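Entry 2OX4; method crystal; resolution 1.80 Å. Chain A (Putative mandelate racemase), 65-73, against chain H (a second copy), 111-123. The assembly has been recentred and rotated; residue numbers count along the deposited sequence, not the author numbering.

Chain A (65-73) EDPFNTEAI
Chain H (111-123) NLPVYKLLGGKNR

Two copies of one protein meet here through a turn that leads into a helix on chain A and a glycine-bearing loop on chain H, burying 495 Å² in all. On chain A, a type I beta turn runs from Asp66(A) to Asn69(A), closed by Asn69(A) N to Asp66(A) O at 2.9 Å and tightened by Phe68(A) N to Asp66(A) OD1, also 2.9 Å. Asn69(A), at phi/psi -88/58, takes the N-cap position, and the helix starts at Thr70(A). On chain H, Asn111(H) closes a Schellman motif at phi/psi 64/35, extended Leu112(H) and Pro113(H) follow, and residues 114-117 adopt helical angles. Gly120(H) N then bonds back to Tyr115(H) O at 2.9 Å.

The register is set by CA pairs: Asn69(A) CA lies 4.2 Å from Gly120(H) CA, Glu71(A) CA 5.1 Å from Gly119(H) CA, and Ala72(A) CA 5.0 Å from Asn122(H) CA. Glycine is called for by the backbone angles alone, and the contact leaves no room for a CB either. Gly119(H), at 113/8, and Gly120(H), at 90/-169, have angles that would jam a CB against the preceding carbonyl. Across the contact, an ideal CB on Gly119(H) would fall 2.4 Å from Glu71(A) CG, while one on Gly120(H) would fall 2.3 Å from Asn69(A) OD1 and 2.8 Å from Phe68(A) O.

Two direct hydrogen bonds fix this register. Glu71(A) N, in the first turn of the helix and without an earlier helical carbonyl to bind, donates to Gly119(H) O at 3.1 Å and 162°. Lys121(H) N donates to Asn69(A) OD1 at 3.1 Å and 149°; the CA-to-CB bond of Asn69(A) runs sideways, and its m rotamer (chi1 -73°, chi2 -21°) brings the amide end nearer to chain H. Its side chain makes no capping bond; OD1 accepts from the partner chain instead.

A charged pair and four bridging waters add to the contact. Asp66(A), chi1 t, points toward chain H, and its OD2 forms a long salt bridge with Lys116(H) NZ at 3.8 Å; Lys116(H) has chi1 m, chi2 -95° (between wells), chi3 and chi4 t. Water 1 reinforces it, donating to Asp66(A) OD2 and accepting from Lys116(H) NZ, both at 2.9 Å. Water 3 accepts from the same Lys116(H) NZ at 3.2 Å and donates to Asn69(A) OD1 at 2.6 Å. Water 2 joins two carbonyls by donating to Phe68(A) O at 2.7 Å and Lys116(H) O at 2.6 Å. Water 4 accepts from Ala72(A) N at 2.9 Å and donates to Gly119(H) O at 2.6 Å and Lys121(H) O at 2.9 Å, giving another free amide of the first helical turn a partner.

Van der Waals contacts complete the fit; one pair, Phe68(A) with Leu112(H), is apolar on both sides. Phe68(A), chi1 -85° and chi2 75°, brings CE2 to 4.0 Å from CD1 of Leu112(H) (chi1 m, chi2 t), while its ring edge meets a carbonyl, with CD2 3.7 Å from Lys116(H) O. Ala72(A) points toward chain H, its CB 3.4 Å from Lys121(H) O, and Asn122(H), chi1 m and chi2 -104°, places OD1 3.6 Å from Ala72(A) CA. Glu71(A), m at chi1 and chi2, sets CB 3.8 Å from Asn122(H) ND2, while its carboxylate bonds elsewhere in the structure.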

# COMPACT_ATOMS: atom_id res chain seq x y z
N GLU A 65 -24.98 19.96 -35.02
CA GLU A 65 -23.74 19.17 -34.94
C GLU A 65 -23.68 18.07 -36.01
O GLU A 65 -24.71 17.62 -36.52
CB GLU A 65 -23.62 18.51 -33.56
CG GLU A 65 -23.45 19.50 -32.40
CD GLU A 65 -22.02 19.97 -32.23
OE1 GLU A 65 -21.77 20.80 -31.33
OE2 GLU A 65 -21.13 19.51 -32.97
N ASP A 66 -22.47 17.62 -36.29
CA ASP A 66 -22.23 16.54 -37.24
C ASP A 66 -22.19 15.22 -36.47
O ASP A 66 -21.31 15.03 -35.63
CB ASP A 66 -20.89 16.80 -37.94
CG ASP A 66 -20.57 15.80 -39.05
OD1 ASP A 66 -21.13 14.69 -39.07
OD2 ASP A 66 -19.73 16.15 -39.90
N PRO A 67 -23.11 14.29 -36.78
CA PRO A 67 -23.15 13.01 -36.06
C PRO A 67 -21.91 12.13 -36.28
O PRO A 67 -21.69 11.19 -35.52
CB PRO A 67 -24.41 12.31 -36.60
CG PRO A 67 -25.13 13.33 -37.42
CD PRO A 67 -24.16 14.39 -37.81
N PHE A 68 -21.10 12.43 -37.29
CA PHE A 68 -19.79 11.77 -37.41
C PHE A 68 -18.81 12.16 -36.32
O PHE A 68 -17.86 11.44 -36.06
CB PHE A 68 -19.17 11.94 -38.78
CG PHE A 68 -19.65 10.92 -39.77
CD1 PHE A 68 -20.93 11.01 -40.32
CD2 PHE A 68 -18.84 9.83 -40.11
CE1 PHE A 68 -21.39 10.05 -41.24
CE2 PHE A 68 -19.29 8.85 -41.02
CZ PHE A 68 -20.56 8.97 -41.58
N ASN A 69 -19.04 13.29 -35.68
CA ASN A 69 -18.12 13.78 -34.64
C ASN A 69 -18.48 13.22 -33.28
O ASN A 69 -18.72 13.98 -32.33
CB ASN A 69 -18.10 15.30 -34.63
CG ASN A 69 -17.36 15.88 -35.82
OD1 ASN A 69 -16.54 15.21 -36.45
ND2 ASN A 69 -17.64 17.14 -36.14
N THR A 70 -18.51 11.89 -33.17
CA THR A 70 -19.00 11.25 -31.95
C THR A 70 -18.07 11.54 -30.78
O THR A 70 -18.53 11.71 -29.65
CB THR A 70 -19.18 9.72 -32.10
OG1 THR A 70 -18.12 9.18 -32.90
CG2 THR A 70 -20.54 9.38 -32.75
N GLU A 71 -16.76 11.61 -31.04
CA GLU A 71 -15.79 11.87 -29.95
C GLU A 71 -15.97 13.27 -29.35
O GLU A 71 -16.03 13.45 -28.13
CB GLU A 71 -14.34 11.68 -30.44
CG GLU A 71 -13.90 10.23 -30.65
CD GLU A 71 -13.86 9.41 -29.37
OE1 GLU A 71 -13.50 9.93 -28.29
OE2 GLU A 71 -14.17 8.22 -29.45
N ALA A 72 -16.06 14.27 -30.23
CA ALA A 72 -16.21 15.67 -29.81
C ALA A 72 -17.53 15.91 -29.12
O ALA A 72 -17.59 16.67 -28.16
CB ALA A 72 -16.07 16.60 -31.01
N ILE A 73 -18.59 15.28 -29.62
CA ILE A 73 -19.91 15.47 -29.02
C ILE A 73 -19.94 14.84 -27.62
O ILE A 73 -20.45 15.45 -26.69
CB ILE A 73 -21.04 14.92 -29.93
CG1 ILE A 73 -21.16 15.77 -31.20
CG2 ILE A 73 -22.37 14.89 -29.19
CD1 ILE A 73 -22.02 15.13 -32.26
N ASN H 111 -14.69 6.20 -49.08
CA ASN H 111 -14.54 7.55 -49.65
C ASN H 111 -14.38 8.62 -48.55
O ASN H 111 -14.87 9.75 -48.68
CB ASN H 111 -15.74 7.86 -50.57
CG ASN H 111 -15.32 8.30 -51.97
OD1 ASN H 111 -14.15 8.28 -52.32
ND2 ASN H 111 -16.32 8.67 -52.78
N LEU H 112 -13.72 8.25 -47.46
CA LEU H 112 -13.60 9.15 -46.30
C LEU H 112 -12.17 9.17 -45.78
O LEU H 112 -11.49 8.14 -45.80
CB LEU H 112 -14.50 8.67 -45.16
CG LEU H 112 -16.02 8.83 -45.27
CD1 LEU H 112 -16.64 8.35 -43.99
CD2 LEU H 112 -16.40 10.26 -45.57
N PRO H 113 -11.73 10.33 -45.26
CA PRO H 113 -10.46 10.37 -44.52
C PRO H 113 -10.57 9.55 -43.25
O PRO H 113 -11.65 9.46 -42.65
CB PRO H 113 -10.29 11.87 -44.19
CG PRO H 113 -11.64 12.47 -44.34
CD PRO H 113 -12.40 11.64 -45.31
N VAL H 114 -9.45 8.95 -42.84
CA VAL H 114 -9.43 8.05 -41.69
C VAL H 114 -10.01 8.67 -40.41
O VAL H 114 -10.73 8.00 -39.68
CB VAL H 114 -8.02 7.45 -41.47
CG1 VAL H 114 -7.88 6.82 -40.09
CG2 VAL H 114 -7.76 6.39 -42.54
N TYR H 115 -9.73 9.95 -40.14
CA TYR H 115 -10.23 10.55 -38.90
C TYR H 115 -11.76 10.47 -38.74
O TYR H 115 -12.27 10.42 -37.63
CB TYR H 115 -9.75 12.00 -38.72
CG TYR H 115 -10.48 12.99 -39.60
CD1 TYR H 115 -11.70 13.54 -39.19
CD2 TYR H 115 -9.95 13.39 -40.84
CE1 TYR H 115 -12.39 14.44 -40.00
CE2 TYR H 115 -10.64 14.30 -41.65
CZ TYR H 115 -11.85 14.81 -41.22
OH TYR H 115 -12.55 15.72 -41.98
N LYS H 116 -12.49 10.46 -39.87
CA LYS H 116 -13.95 10.28 -39.87
C LYS H 116 -14.37 8.89 -39.37
O LYS H 116 -15.49 8.70 -38.91
CB LYS H 116 -14.54 10.50 -41.26
CG LYS H 116 -14.40 11.91 -41.78
CD LYS H 116 -15.65 12.70 -41.50
CE LYS H 116 -15.59 14.05 -42.21
NZ LYS H 116 -16.62 14.96 -41.64
N LEU H 117 -13.46 7.91 -39.46
CA LEU H 117 -13.74 6.56 -39.00
C LEU H 117 -13.24 6.35 -37.57
O LEU H 117 -13.56 5.34 -36.95
CB LEU H 117 -13.07 5.55 -39.92
CG LEU H 117 -13.45 5.71 -41.40
CD1 LEU H 117 -12.74 4.68 -42.25
CD2 LEU H 117 -14.95 5.64 -41.57
N LEU H 118 -12.46 7.31 -37.07
CA LEU H 118 -11.89 7.24 -35.72
C LEU H 118 -12.69 8.05 -34.70
O LEU H 118 -12.29 8.15 -33.53
CB LEU H 118 -10.45 7.76 -35.75
CG LEU H 118 -9.41 6.99 -36.55
CD1 LEU H 118 -8.07 7.76 -36.50
CD2 LEU H 118 -9.25 5.55 -36.04
N GLY H 119 -13.81 8.63 -35.13
CA GLY H 119 -14.67 9.43 -34.25
C GLY H 119 -14.74 10.92 -34.55
O GLY H 119 -15.32 11.68 -33.79
N GLY H 120 -14.15 11.33 -35.67
CA GLY H 120 -14.30 12.71 -36.16
C GLY H 120 -13.25 13.69 -35.64
O GLY H 120 -12.25 13.29 -35.05
N LYS H 121 -13.47 14.97 -35.88
CA LYS H 121 -12.56 16.04 -35.47
C LYS H 121 -12.90 16.54 -34.07
O LYS H 121 -14.08 16.66 -33.74
CB LYS H 121 -12.71 17.24 -36.42
CG LYS H 121 -11.93 17.11 -37.71
CD LYS H 121 -11.96 18.41 -38.49
CE LYS H 121 -11.29 18.20 -39.84
NZ LYS H 121 -11.93 19.04 -40.88
N ASN H 122 -11.87 16.89 -33.30
CA ASN H 122 -12.05 17.51 -31.99
C ASN H 122 -11.58 18.96 -31.96
O ASN H 122 -11.73 19.65 -30.94
CB ASN H 122 -11.30 16.71 -30.92
CG ASN H 122 -11.99 15.39 -30.60
OD1 ASN H 122 -12.63 15.25 -29.57
ND2 ASN H 122 -11.84 14.40 -31.49
N ARG H 123 -11.01 19.40 -33.08
CA ARG H 123 -10.45 20.75 -33.24
C ARG H 123 -10.25 20.96 -34.74
O ARG H 123 -10.25 19.99 -35.51
CB ARG H 123 -9.09 20.89 -32.52
CG ARG H 123 -8.05 19.83 -32.90
CD ARG H 123 -6.95 19.72 -31.80
NE ARG H 123 -7.50 19.22 -30.54
CZ ARG H 123 -7.78 17.94 -30.28
NH1 ARG H 123 -7.52 16.99 -31.17
NH2 ARG H 123 -8.30 17.61 -29.10
O HOH W 1 -19.43 14.10 -41.88
O HOH W 2 -16.86 9.04 -36.72
O HOH W 3 -15.38 15.45 -38.71
O HOH W 4 -15.39 14.18 -33.05